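Local coordinates for ATP-dependent RNA helicase HrpB (Escherichia coli, PDB 6EUD), which hydrolyses ATP to ADP and phosphate as a DEAH/RHA-type RNA helicase that binds single-stranded RNA, at residues Leu141-Gln146 with Gln169-Ala174; Trp370-Ser373 with Gln377-Trp380; His532-Ala537 with Gly594-Lys599; Tyr710-Gly715 with Leu730-Gln735; Glu736-Ala741 with His793-Asp798. All coordinates share one frame; numbering follows the deposited sequence.

Interaction 1: Leu141-Gln146 with Gln169-Ala174; sequences LLLDVQ and QMLPEA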
# COMPACT_ATOMS: atom_id res chain seq x y z
N LEU A 141 -1.86 -16.70 10.48
CA LEU A 141 -2.26 -17.03 11.85
C LEU A 141 -2.19 -18.53 12.06
O LEU A 141 -1.63 -19.01 13.04
CB LEU A 141 -3.66 -16.51 12.15
CG LEU A 141 -3.74 -14.98 12.13
CD1 LEU A 141 -5.17 -14.50 12.12
CD2 LEU A 141 -3.01 -14.42 13.33
N LEU A 142 -2.76 -19.27 11.13
CA LEU A 142 -2.79 -20.73 11.25
C LEU A 142 -1.40 -21.38 11.23
O LEU A 142 -1.19 -22.41 11.86
CB LEU A 142 -3.66 -21.30 10.13
CG LEU A 142 -5.14 -20.99 10.32
CD1 LEU A 142 -5.93 -21.30 9.06
CD2 LEU A 142 -5.68 -21.76 11.52
N LEU A 143 -0.46 -20.79 10.50
CA LEU A 143 0.91 -21.29 10.51
C LEU A 143 1.58 -20.97 11.86
O LEU A 143 2.53 -21.65 12.26
CB LEU A 143 1.70 -20.69 9.35
CG LEU A 143 1.35 -21.21 7.95
CD1 LEU A 143 2.16 -20.52 6.85
CD2 LEU A 143 1.53 -22.72 7.90
N ASP A 144 1.09 -19.95 12.56
CA ASP A 144 1.64 -19.64 13.87
C ASP A 144 1.02 -20.52 14.94
O ASP A 144 1.71 -20.96 15.86
CB ASP A 144 1.46 -18.17 14.22
CG ASP A 144 2.70 -17.36 13.92
OD1 ASP A 144 3.57 -17.86 13.18
OD2 ASP A 144 2.80 -16.24 14.44
N VAL A 145 -0.28 -20.79 14.82
CA VAL A 145 -0.95 -21.74 15.69
C VAL A 145 -0.27 -23.11 15.61
O VAL A 145 -0.15 -23.82 16.61
CB VAL A 145 -2.43 -21.90 15.34
CG1 VAL A 145 -3.07 -22.94 16.25
CG2 VAL A 145 -3.16 -20.56 15.42
N GLN A 146 0.19 -23.47 14.41
CA GLN A 146 0.84 -24.76 14.17
C GLN A 146 2.28 -24.86 14.69
O GLN A 146 2.82 -25.96 14.79
CB GLN A 146 0.84 -25.08 12.68
CG GLN A 146 -0.48 -25.58 12.14
CD GLN A 146 -0.41 -25.74 10.64
OE1 GLN A 146 0.05 -24.84 9.93
NE2 GLN A 146 -0.86 -26.89 10.14
N GLN A 169 7.17 -22.47 -2.44
CA GLN A 169 8.39 -21.75 -2.09
C GLN A 169 8.31 -21.29 -0.64
O GLN A 169 9.33 -21.19 0.04
CB GLN A 169 8.62 -20.57 -3.04
CG GLN A 169 8.93 -20.97 -4.47
CD GLN A 169 9.08 -19.78 -5.40
OE1 GLN A 169 8.75 -18.65 -5.05
NE2 GLN A 169 9.55 -20.03 -6.62
N MET A 170 7.10 -21.02 -0.16
CA MET A 170 6.87 -20.75 1.25
C MET A 170 6.78 -22.07 2.02
O MET A 170 7.23 -22.18 3.16
CB MET A 170 5.61 -19.92 1.47
CG MET A 170 5.47 -19.40 2.90
SD MET A 170 3.91 -18.56 3.28
CE MET A 170 2.78 -19.94 3.26
N LEU A 171 6.21 -23.09 1.38
CA LEU A 171 5.98 -24.38 2.01
C LEU A 171 6.54 -25.56 1.21
O LEU A 171 5.78 -26.32 0.61
CB LEU A 171 4.48 -24.59 2.24
CG LEU A 171 3.78 -23.47 2.99
CD1 LEU A 171 2.27 -23.69 3.04
CD2 LEU A 171 4.37 -23.36 4.39
N PRO A 172 7.87 -25.72 1.19
CA PRO A 172 8.47 -26.82 0.42
C PRO A 172 8.14 -28.21 1.00
O PRO A 172 8.21 -29.21 0.28
CB PRO A 172 9.97 -26.54 0.52
CG PRO A 172 10.08 -25.08 0.88
CD PRO A 172 8.89 -24.81 1.75
N GLU A 173 7.79 -28.26 2.28
CA GLU A 173 7.46 -29.50 2.96
C GLU A 173 6.03 -29.94 2.68
O GLU A 173 5.58 -30.97 3.20
CB GLU A 173 7.65 -29.35 4.48
CG GLU A 173 6.64 -28.38 5.13
CD GLU A 173 6.91 -26.91 4.82
OE1 GLU A 173 8.01 -26.59 4.32
OE2 GLU A 173 6.01 -26.08 5.06
N ALA A 174 5.32 -29.15 1.88
CA ALA A 174 3.89 -29.34 1.72
C ALA A 174 3.56 -30.16 0.48
O ALA A 174 3.88 -29.76 -0.64
CB ALA A 174 3.20 -28.01 1.66
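One helical turn after Leu143, the residue that meets Met170, Gln146 NE2 is gripped by two backbone carbonyls. It donates hydrogen bonds to Pro24 O and Leu153 O, while Gln146 OE1 accepts one from Gln25 NE2. Both ends of the amide are thus used, which fixes its rotation. The contact across the segments is purely apolar. Leu143 and Met170 meet end to end, with Leu143 CD1 3.7 Å from Met170 CE. The Met170 chain runs straight to its sulfur and then bends, chi3 70°, which sets the methyl against the leucine. The same Leu143 CD1 lies 4.4 Å from Leu171 CD2, so one methyl serves both partners. These residues belong to the RecA-like ATP-binding domain. Helix 133-145 is the crossover of a beta-alpha-beta unit between the adjacent parallel strands 120-125 and 154-159. Met170 ends the short, weakly bonded helix 167-170, and Leu171 follows it in the connection to edge strand 176-178. There the chain makes a type I turn from Leu171 to Ala174, closed by Ala174 N to Leu171 O at 3.1 Å. Gln25, which holds the Gln146 amide, also touches Leu143 and Glu173.

Interaction 2: Trp370-Ser373 with Gln377-Trp380; sequences WGCS and QMSW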
# COMPACT_ATOMS: atom_id res chain seq x y z
N TRP A 370 -2.83 -9.87 17.92
CA TRP A 370 -2.29 -11.23 17.87
C TRP A 370 -1.01 -11.32 18.70
O TRP A 370 -0.62 -12.40 19.16
CB TRP A 370 -2.04 -11.67 16.42
CG TRP A 370 -1.60 -13.11 16.28
CD1 TRP A 370 -0.40 -13.56 15.79
CD2 TRP A 370 -2.34 -14.28 16.65
NE1 TRP A 370 -0.35 -14.94 15.83
CE2 TRP A 370 -1.54 -15.41 16.35
CE3 TRP A 370 -3.61 -14.49 17.20
CZ2 TRP A 370 -1.96 -16.72 16.58
CZ3 TRP A 370 -4.03 -15.79 17.42
CH2 TRP A 370 -3.21 -16.89 17.12
N GLY A 371 -0.36 -10.17 18.91
CA GLY A 371 0.84 -10.11 19.71
C GLY A 371 2.07 -9.91 18.86
O GLY A 371 3.19 -9.91 19.35
N CYS A 372 1.85 -9.74 17.57
CA CYS A 372 2.93 -9.54 16.61
C CYS A 372 3.39 -8.08 16.66
O CYS A 372 2.58 -7.17 16.47
CB CYS A 372 2.45 -9.94 15.21
SG CYS A 372 3.70 -9.96 13.92
N SER A 373 4.67 -7.86 16.93
CA SER A 373 5.19 -6.49 17.00
C SER A 373 5.59 -5.94 15.62
O SER A 373 5.57 -4.73 15.41
CB SER A 373 6.38 -6.42 17.97
OG SER A 373 7.42 -7.31 17.60
N GLN A 377 7.60 -10.81 11.13
CA GLN A 377 7.69 -12.00 11.97
C GLN A 377 6.81 -13.15 11.46
O GLN A 377 7.16 -14.31 11.62
CB GLN A 377 7.28 -11.67 13.41
CG GLN A 377 8.00 -10.50 14.05
CD GLN A 377 7.26 -9.97 15.27
OE1 GLN A 377 6.24 -10.54 15.68
NE2 GLN A 377 7.76 -8.90 15.86
N MET A 378 5.68 -12.81 10.86
CA MET A 378 4.75 -13.80 10.32
C MET A 378 5.25 -14.34 8.99
O MET A 378 6.14 -13.76 8.37
CB MET A 378 3.36 -13.19 10.13
CG MET A 378 2.92 -12.28 11.26
SD MET A 378 2.19 -13.19 12.62
CE MET A 378 0.74 -13.86 11.82
N SER A 379 4.64 -15.44 8.53
CA SER A 379 4.94 -16.00 7.21
C SER A 379 3.88 -15.62 6.18
O SER A 379 2.77 -16.15 6.18
CB SER A 379 5.06 -17.53 7.30
OG SER A 379 6.19 -17.92 8.09
N TRP A 380 4.22 -14.70 5.29
CA TRP A 380 3.32 -14.27 4.23
C TRP A 380 3.72 -14.86 2.89
O TRP A 380 4.89 -15.14 2.66
CB TRP A 380 3.32 -12.74 4.13
CG TRP A 380 3.05 -12.15 5.41
CD1 TRP A 380 3.96 -11.75 6.33
CD2 TRP A 380 1.76 -11.92 5.98
NE1 TRP A 380 3.32 -11.26 7.43
CE2 TRP A 380 1.97 -11.35 7.24
CE3 TRP A 380 0.45 -12.13 5.53
CZ2 TRP A 380 0.91 -10.99 8.08
CZ3 TRP A 380 -0.60 -11.76 6.36
CH2 TRP A 380 -0.37 -11.20 7.61
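Two bends in Met378, at chi2 -84° and chi3 -65°, fold its thioether back against Cys372 and Trp370. Cys372 plays its part with SG opposite the backbone N, chi1 -173°, extended toward the second segment. Its sulfur lies 3.6 Å from Met378 CG. Trp370 CD1 is 4.1 Å from Met378 SD and equally far from Met378 CE. This is a Met-aromatic contact: the sulfur sits 5.1 Å from the centroid of the five-membered ring and approaches it obliquely. With Met378 cut back to an alanine, a gap is likely to open beside Trp370 CD1, and Cys372 SG would lose one of its apolar neighbours. At the exposed end, the Gln377 amide faces Ser373. Ser373 N makes a weak, bent hydrogen bond of 3.3 Å to Gln377 OE1. Gln377 NE2 and Ser373 OG are modelled only 2.4 Å apart, so that hydrogen bond is doubtful in detail. The chain turns out of its helix at Gly371, whose positive phi completes a Schellman motif. The contact lies within the loop after helix 361-370, which folds back on itself. Cys372 and Met378 both pack on Leu367 of that helix. Trp370 reaches Ile111 of helix 106-113, and both Trp370 and Met378 touch Asp144 of helix 133-145, two helices of the ATP-binding domain.

Interaction 3: His532-Ala537 with Gly594-Lys599; sequences HEWLIA and GQLTVK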
# COMPACT_ATOMS: atom_id res chain seq x y z
N HIS A 532 -23.11 24.48 2.55
CA HIS A 532 -22.41 24.73 3.81
C HIS A 532 -20.90 24.72 3.64
O HIS A 532 -20.36 24.04 2.77
CB HIS A 532 -22.82 23.70 4.85
CG HIS A 532 -24.28 23.70 5.15
ND1 HIS A 532 -24.86 24.58 6.04
CD2 HIS A 532 -25.29 22.95 4.65
CE1 HIS A 532 -26.16 24.36 6.08
NE2 HIS A 532 -26.45 23.38 5.25
N GLU A 533 -20.23 25.46 4.51
CA GLU A 533 -18.78 25.63 4.41
C GLU A 533 -17.96 24.52 5.07
O GLU A 533 -16.87 24.17 4.59
CB GLU A 533 -18.37 26.96 5.01
CG GLU A 533 -16.90 27.24 4.89
CD GLU A 533 -16.54 28.57 5.46
OE1 GLU A 533 -17.48 29.28 5.89
OE2 GLU A 533 -15.33 28.91 5.49
N TRP A 534 -18.46 23.98 6.17
CA TRP A 534 -17.69 22.95 6.87
C TRP A 534 -18.42 21.62 6.98
O TRP A 534 -19.56 21.57 7.45
CB TRP A 534 -17.31 23.44 8.26
CG TRP A 534 -16.25 24.45 8.22
CD1 TRP A 534 -16.41 25.79 8.12
CD2 TRP A 534 -14.84 24.21 8.30
NE1 TRP A 534 -15.19 26.42 8.13
CE2 TRP A 534 -14.20 25.47 8.24
CE3 TRP A 534 -14.05 23.07 8.42
CZ2 TRP A 534 -12.82 25.61 8.29
CZ3 TRP A 534 -12.66 23.21 8.47
CH2 TRP A 534 -12.07 24.47 8.41
N LEU A 535 -17.77 20.55 6.53
CA LEU A 535 -18.33 19.21 6.58
C LEU A 535 -17.35 18.22 7.19
O LEU A 535 -16.17 18.52 7.34
CB LEU A 535 -18.72 18.72 5.19
CG LEU A 535 -19.60 19.62 4.32
CD1 LEU A 535 -19.68 19.05 2.90
CD2 LEU A 535 -20.99 19.80 4.96
N ILE A 536 -17.85 17.04 7.54
CA ILE A 536 -16.98 15.89 7.77
C ILE A 536 -17.42 14.86 6.75
O ILE A 536 -18.59 14.50 6.72
CB ILE A 536 -17.10 15.30 9.19
CG1 ILE A 536 -16.94 16.39 10.26
CG2 ILE A 536 -16.03 14.24 9.38
CD1 ILE A 536 -17.01 15.87 11.64
N ALA A 537 -16.51 14.42 5.89
CA ALA A 537 -16.87 13.49 4.83
C ALA A 537 -16.19 12.14 5.01
O ALA A 537 -15.14 11.89 4.43
CB ALA A 537 -16.53 14.07 3.46
N GLY A 594 -5.34 20.38 10.24
CA GLY A 594 -4.57 19.70 9.22
C GLY A 594 -4.00 20.72 8.24
O GLY A 594 -3.34 21.66 8.66
N GLN A 595 -4.30 20.54 6.95
CA GLN A 595 -3.83 21.45 5.91
C GLN A 595 -4.78 22.61 5.65
O GLN A 595 -4.55 23.41 4.75
CB GLN A 595 -3.62 20.67 4.61
CG GLN A 595 -2.64 19.52 4.74
CD GLN A 595 -1.31 19.99 5.25
OE1 GLN A 595 -0.64 20.79 4.59
NE2 GLN A 595 -0.92 19.54 6.44
N LEU A 596 -5.85 22.68 6.43
CA LEU A 596 -6.92 23.68 6.25
C LEU A 596 -6.70 24.89 7.12
O LEU A 596 -6.74 24.78 8.35
CB LEU A 596 -8.30 23.09 6.56
CG LEU A 596 -8.81 21.97 5.65
CD1 LEU A 596 -10.16 21.45 6.13
CD2 LEU A 596 -8.88 22.51 4.23
N THR A 597 -6.46 26.04 6.51
CA THR A 597 -6.28 27.25 7.29
C THR A 597 -7.64 27.69 7.83
O THR A 597 -8.59 27.88 7.07
CB THR A 597 -5.63 28.36 6.47
OG1 THR A 597 -4.33 27.93 6.06
CG2 THR A 597 -5.49 29.62 7.31
N VAL A 598 -7.74 27.82 9.15
CA VAL A 598 -9.02 28.17 9.76
C VAL A 598 -9.05 29.66 10.05
O VAL A 598 -10.08 30.33 9.90
CB VAL A 598 -9.26 27.36 11.05
CG1 VAL A 598 -10.50 27.87 11.78
CG2 VAL A 598 -9.41 25.90 10.71
N LYS A 599 -7.89 30.18 10.46
CA LYS A 599 -7.77 31.59 10.75
C LYS A 599 -6.32 32.03 10.59
O LYS A 599 -5.39 31.28 10.87
CB LYS A 599 -8.27 31.89 12.17
CG LYS A 599 -8.55 33.36 12.40
CD LYS A 599 -9.08 33.63 13.80
CE LYS A 599 -7.99 33.45 14.85
NZ LYS A 599 -8.46 33.94 16.18
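A mixed sheet here meets a separate three-stranded antiparallel sheet, and the contact joins one strand of each. The mixed sheet, which contains strand 534-542, is consistent with the OB-like fold found in DEAH/RHA helicases. The other sheet lies in the connector region of HrpB, with strand 596-602 at one of its edges. The strands do not pair: the nearest CA atoms, those of Trp534 and Val598, are 10.5 Å apart, and no hydrogen bond crosses. Side chains bridge the distance. Trp534 turns its CG opposite its own carbonyl carbon, chi1 -73°, and the long indole carries the benzo ring across to the connector. Leu596 comes to it from the opposite direction, with CD1 3.9 Å from Trp534 CZ3. Both aliphatic groups, Leu596 and Val598, approach the indole obliquely, and all the contacts fall on the six-membered ring. Around them, Trp534 packs on Ile503 and Arg505 of strand 503-506 and on Ile559 of helix 559-565. Arg505 also touches Leu596, and its NH1 forms a salt bridge with Glu533 OE2, so a charged pair borders the apolar contact. On the connector side, Val598 and Lys599 form a classic beta bulge against strand 584-593. Thr597, whose CB points away from residues 532-537, is hydrogen-bonded through OG1 to Arg590 NH1. Val598 uses a single methyl on the indole: CG2 lies 3.8 Å from Trp534 CH2 and 4.2 Å from Trp534 CZ2.

Interaction 4: Tyr710-Gly715 with Leu730-Gln735; sequences YTVPTG and LAVRMQ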
# COMPACT_ATOMS: atom_id res chain seq x y z
N TYR A 710 45.31 19.48 3.61
CA TYR A 710 46.27 18.39 3.50
C TYR A 710 47.69 18.98 3.69
O TYR A 710 48.01 20.03 3.12
CB TYR A 710 46.13 17.67 2.15
CG TYR A 710 47.04 16.46 1.98
CD1 TYR A 710 46.64 15.20 2.45
CD2 TYR A 710 48.28 16.56 1.34
CE1 TYR A 710 47.47 14.08 2.31
CE2 TYR A 710 49.12 15.45 1.19
CZ TYR A 710 48.71 14.22 1.68
OH TYR A 710 49.53 13.12 1.55
N THR A 711 48.53 18.33 4.50
CA THR A 711 49.93 18.76 4.65
C THR A 711 50.81 18.08 3.61
O THR A 711 50.96 16.86 3.62
CB THR A 711 50.51 18.45 6.05
OG1 THR A 711 49.65 18.98 7.06
CG2 THR A 711 51.91 19.06 6.19
N VAL A 712 51.38 18.87 2.71
CA VAL A 712 52.24 18.35 1.64
C VAL A 712 53.69 18.15 2.14
O VAL A 712 54.01 18.52 3.27
CB VAL A 712 52.20 19.29 0.41
CG1 VAL A 712 50.85 19.22 -0.27
CG2 VAL A 712 52.50 20.71 0.83
N PRO A 713 54.56 17.53 1.32
CA PRO A 713 55.93 17.27 1.80
C PRO A 713 56.71 18.48 2.34
O PRO A 713 57.54 18.29 3.23
CB PRO A 713 56.61 16.70 0.57
CG PRO A 713 55.50 15.91 -0.10
CD PRO A 713 54.26 16.74 0.10
N THR A 714 56.46 19.69 1.83
CA THR A 714 57.17 20.86 2.31
C THR A 714 56.71 21.28 3.69
O THR A 714 57.37 22.08 4.35
CB THR A 714 57.01 22.06 1.36
OG1 THR A 714 55.62 22.37 1.19
CG2 THR A 714 57.63 21.74 0.01
N GLY A 715 55.56 20.77 4.14
CA GLY A 715 55.00 21.21 5.41
C GLY A 715 53.87 22.21 5.23
O GLY A 715 53.15 22.53 6.18
N LEU A 730 42.99 19.06 -4.92
CA LEU A 730 44.03 19.76 -4.19
C LEU A 730 44.89 20.57 -5.14
O LEU A 730 45.67 20.00 -5.92
CB LEU A 730 44.88 18.75 -3.42
CG LEU A 730 45.90 19.35 -2.47
CD1 LEU A 730 45.35 19.41 -1.06
CD2 LEU A 730 47.15 18.53 -2.54
N ALA A 731 44.75 21.89 -5.09
CA ALA A 731 45.53 22.78 -5.94
C ALA A 731 46.85 23.10 -5.26
O ALA A 731 46.87 23.75 -4.22
CB ALA A 731 44.76 24.04 -6.24
N VAL A 732 47.95 22.63 -5.84
CA VAL A 732 49.25 22.73 -5.18
C VAL A 732 50.37 22.93 -6.19
O VAL A 732 50.36 22.32 -7.26
CB VAL A 732 49.56 21.46 -4.33
CG1 VAL A 732 49.53 20.21 -5.20
CG2 VAL A 732 50.90 21.58 -3.64
N ARG A 733 51.33 23.78 -5.87
CA ARG A 733 52.50 23.93 -6.74
C ARG A 733 53.25 22.59 -6.81
O ARG A 733 53.53 21.96 -5.79
CB ARG A 733 53.42 25.04 -6.24
CG ARG A 733 52.79 26.42 -6.27
CD ARG A 733 53.69 27.45 -5.62
NE ARG A 733 53.94 27.13 -4.22
CZ ARG A 733 54.80 27.77 -3.45
NH1 ARG A 733 55.52 28.78 -3.93
NH2 ARG A 733 54.95 27.40 -2.18
N MET A 734 53.53 22.17 -8.03
CA MET A 734 54.21 20.90 -8.29
C MET A 734 55.47 20.76 -7.46
O MET A 734 55.74 19.70 -6.90
CB MET A 734 54.54 20.79 -9.77
CG MET A 734 55.22 19.49 -10.16
SD MET A 734 55.54 19.38 -11.93
CE MET A 734 56.74 20.69 -12.18
N GLN A 735 56.23 21.85 -7.35
CA GLN A 735 57.51 21.83 -6.63
C GLN A 735 57.34 21.33 -5.18
O GLN A 735 58.26 20.74 -4.60
CB GLN A 735 58.14 23.24 -6.66
CG GLN A 735 57.37 24.28 -5.86
CD GLN A 735 57.27 25.63 -6.54
OE1 GLN A 735 57.46 25.75 -7.75
NE2 GLN A 735 56.94 26.66 -5.77
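The phenol ring of Tyr710 is the flat group that meets Leu730, and Leu730 CD2 approaches it obliquely. Pro744, Leu753 and Ile720 also touch the Tyr710 side chain. The nearest approach is at the root of the ring rather than on it: Tyr710 CB lies 3.7 Å from Leu730 CD1. Leu730 has CG opposite its backbone N, chi1 -173°, which sends both methyls toward the first segment. The second methyl, CD2, lies 4.4 Å from Val712 CG1. That same Val712 methyl is 4.1 Å from Val732 CG2, and the two valines lie alongside each other, pointing opposite ways. No hydrogen bond joins the two segments. The reason is the strand between them: 717-721 pairs with both, and its Ile718 touches both Val712 and Leu730. Tyr710, Val712, Leu730 and Val732 therefore meet over one face of the sheet, across strand 717-721. After Val712 the chain makes a type I turn to Gly715, with Gly715 N bonded to Val712 O at 2.9 Å. Gly715 has positive phi, and strand 717-721 follows. Strands 709-711, 717-721 and 729-733 follow one another as antiparallel neighbours, a beta meander in the C-terminal domain of HrpB.

Interaction 5: Glu736-Ala741 with His793-Asp798; sequences EMFGEA and HVWPDD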
# COMPACT_ATOMS: atom_id res chain seq x y z
N GLU A 736 56.16 21.56 -4.60
CA GLU A 736 55.91 21.19 -3.21
C GLU A 736 55.64 19.70 -3.04
O GLU A 736 55.69 19.18 -1.93
CB GLU A 736 54.73 22.00 -2.65
CG GLU A 736 55.01 23.50 -2.51
CD GLU A 736 54.26 24.13 -1.33
OE1 GLU A 736 53.08 24.53 -1.48
OE2 GLU A 736 54.87 24.21 -0.24
N MET A 737 55.34 19.01 -4.13
CA MET A 737 55.04 17.58 -4.05
C MET A 737 56.29 16.70 -4.23
O MET A 737 56.19 15.48 -4.29
CB MET A 737 54.00 17.21 -5.10
CG MET A 737 52.66 17.87 -4.88
SD MET A 737 52.02 17.50 -3.25
CE MET A 737 51.99 15.68 -3.28
N PHE A 738 57.46 17.33 -4.33
CA PHE A 738 58.69 16.56 -4.47
C PHE A 738 58.97 15.70 -3.24
O PHE A 738 58.89 16.17 -2.10
CB PHE A 738 59.88 17.49 -4.71
CG PHE A 738 59.86 18.15 -6.05
CD1 PHE A 738 59.08 17.65 -7.07
CD2 PHE A 738 60.62 19.28 -6.28
CE1 PHE A 738 59.06 18.26 -8.31
CE2 PHE A 738 60.60 19.89 -7.51
CZ PHE A 738 59.82 19.38 -8.53
N GLY A 739 59.34 14.45 -3.47
CA GLY A 739 59.64 13.54 -2.38
C GLY A 739 58.50 12.57 -2.10
O GLY A 739 58.68 11.57 -1.39
N GLU A 740 57.33 12.88 -2.66
CA GLU A 740 56.16 12.03 -2.52
C GLU A 740 56.04 11.09 -3.72
O GLU A 740 55.89 11.53 -4.86
CB GLU A 740 54.89 12.88 -2.36
CG GLU A 740 53.62 12.08 -2.20
CD GLU A 740 53.68 11.12 -1.03
OE1 GLU A 740 54.17 9.98 -1.21
OE2 GLU A 740 53.21 11.49 0.07
N ALA A 741 56.12 9.79 -3.47
CA ALA A 741 56.10 8.80 -4.54
C ALA A 741 54.67 8.35 -4.82
O ALA A 741 54.37 7.85 -5.90
CB ALA A 741 56.97 7.62 -4.19
N HIS A 793 64.73 27.85 -10.58
CA HIS A 793 64.33 26.75 -9.71
C HIS A 793 65.02 25.44 -10.08
O HIS A 793 65.39 25.23 -11.23
CB HIS A 793 62.81 26.53 -9.77
CG HIS A 793 62.02 27.59 -9.06
ND1 HIS A 793 61.74 28.81 -9.63
CD2 HIS A 793 61.47 27.61 -7.83
CE1 HIS A 793 61.04 29.53 -8.78
NE2 HIS A 793 60.86 28.83 -7.68
N VAL A 794 65.19 24.57 -9.09
CA VAL A 794 65.67 23.22 -9.36
C VAL A 794 64.48 22.33 -9.77
O VAL A 794 63.55 22.13 -8.99
CB VAL A 794 66.39 22.60 -8.14
CG1 VAL A 794 66.91 21.21 -8.48
CG2 VAL A 794 67.51 23.50 -7.67
N TRP A 795 64.53 21.81 -10.99
CA TRP A 795 63.55 20.85 -11.48
C TRP A 795 64.22 19.51 -11.71
O TRP A 795 64.72 19.24 -12.81
CB TRP A 795 62.90 21.36 -12.77
CG TRP A 795 62.39 22.76 -12.62
CD1 TRP A 795 63.02 23.90 -13.03
CD2 TRP A 795 61.16 23.16 -12.01
NE1 TRP A 795 62.24 25.00 -12.72
CE2 TRP A 795 61.10 24.57 -12.09
CE3 TRP A 795 60.11 22.48 -11.40
CZ2 TRP A 795 60.02 25.30 -11.58
CZ3 TRP A 795 59.04 23.21 -10.91
CH2 TRP A 795 59.01 24.61 -11.00
N PRO A 796 64.24 18.65 -10.68
CA PRO A 796 65.02 17.41 -10.63
C PRO A 796 64.51 16.30 -11.56
O PRO A 796 63.31 16.19 -11.81
CB PRO A 796 64.88 16.98 -9.17
CG PRO A 796 63.55 17.51 -8.77
CD PRO A 796 63.40 18.82 -9.49
N ASP A 797 65.44 15.47 -12.04
CA ASP A 797 65.10 14.39 -12.95
C ASP A 797 64.36 13.27 -12.21
O ASP A 797 63.64 12.48 -12.82
CB ASP A 797 66.37 13.85 -13.63
CG ASP A 797 67.05 14.89 -14.53
OD1 ASP A 797 66.45 15.34 -15.53
OD2 ASP A 797 68.19 15.28 -14.21
N ASP A 798 64.51 13.22 -10.88
CA ASP A 798 63.80 12.22 -10.07
C ASP A 798 63.01 12.87 -8.92
O ASP A 798 63.36 12.70 -7.74
CB ASP A 798 64.79 11.19 -9.53
CG ASP A 798 64.12 9.87 -9.18
OD1 ASP A 798 64.33 8.89 -9.92
OD2 ASP A 798 63.40 9.81 -8.16
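Phe738, which packs on Pro796, holds the second place of a type II turn from Met737 to Glu740, with Gly739 at positive phi in the third. Glu740 N closes the turn onto Met737 O at 3.3 Å. From there the Phe738 side chain leaves with CG opposite its carbonyl carbon, chi1 -69°, which brings the ring onto Pro796. Pro796 lies over one face in a CH-pi contact. Its CG is 4.2 Å from the ring centroid and 18° off the normal, displaced toward the rim. Pro796 CD comes closer to the rim itself, 3.6 Å from Phe738 CE2. The contact lies in the C-terminal domain of HrpB, where the loop after strand 729-733 meets the tail that follows helix 779-789. At the ring edge, near its plane, stand Val794 O, 4.0 Å from Phe738 CE2, and Trp795 CE3, 4.2 Å from Phe738 CZ. A serine in place of Phe738 would probably leave Pro796 without its aromatic partner and open a gap beside Trp795. The indole of Trp795 is held at its polar end by a hydrogen bond from NE1 to Tyr790 O. The tail is tied to helix 779-789 by Tyr779 OH on Pro796 O and Gln783 NE2 on Trp795 O. Gly739 forms a backbone hydrogen bond with Pro799.

How the interactions relate
Interactions 1, 3 and 4 are buried and apolar between their segments. Interactions 2 and 5 join loops and are only partly buried; interaction 2 alone adds polar bonds between its segments. Interactions 1 and 2 touch: Leu141 CD2 packs 3.4 Å from Trp370 CD2, so helix 133-145 serves both. Interactions 4 and 5 share the C-terminal domain, their centres about 11 Å apart. Val712 CG1 there lies 3.6 Å from Met737 SD, and residues 730-735 run directly into 736-741. Interaction 3 stands alone, its nearest atoms about 27 Å from those of interaction 2. Its two strands belong to different sheets, whereas those of interaction 4 share one.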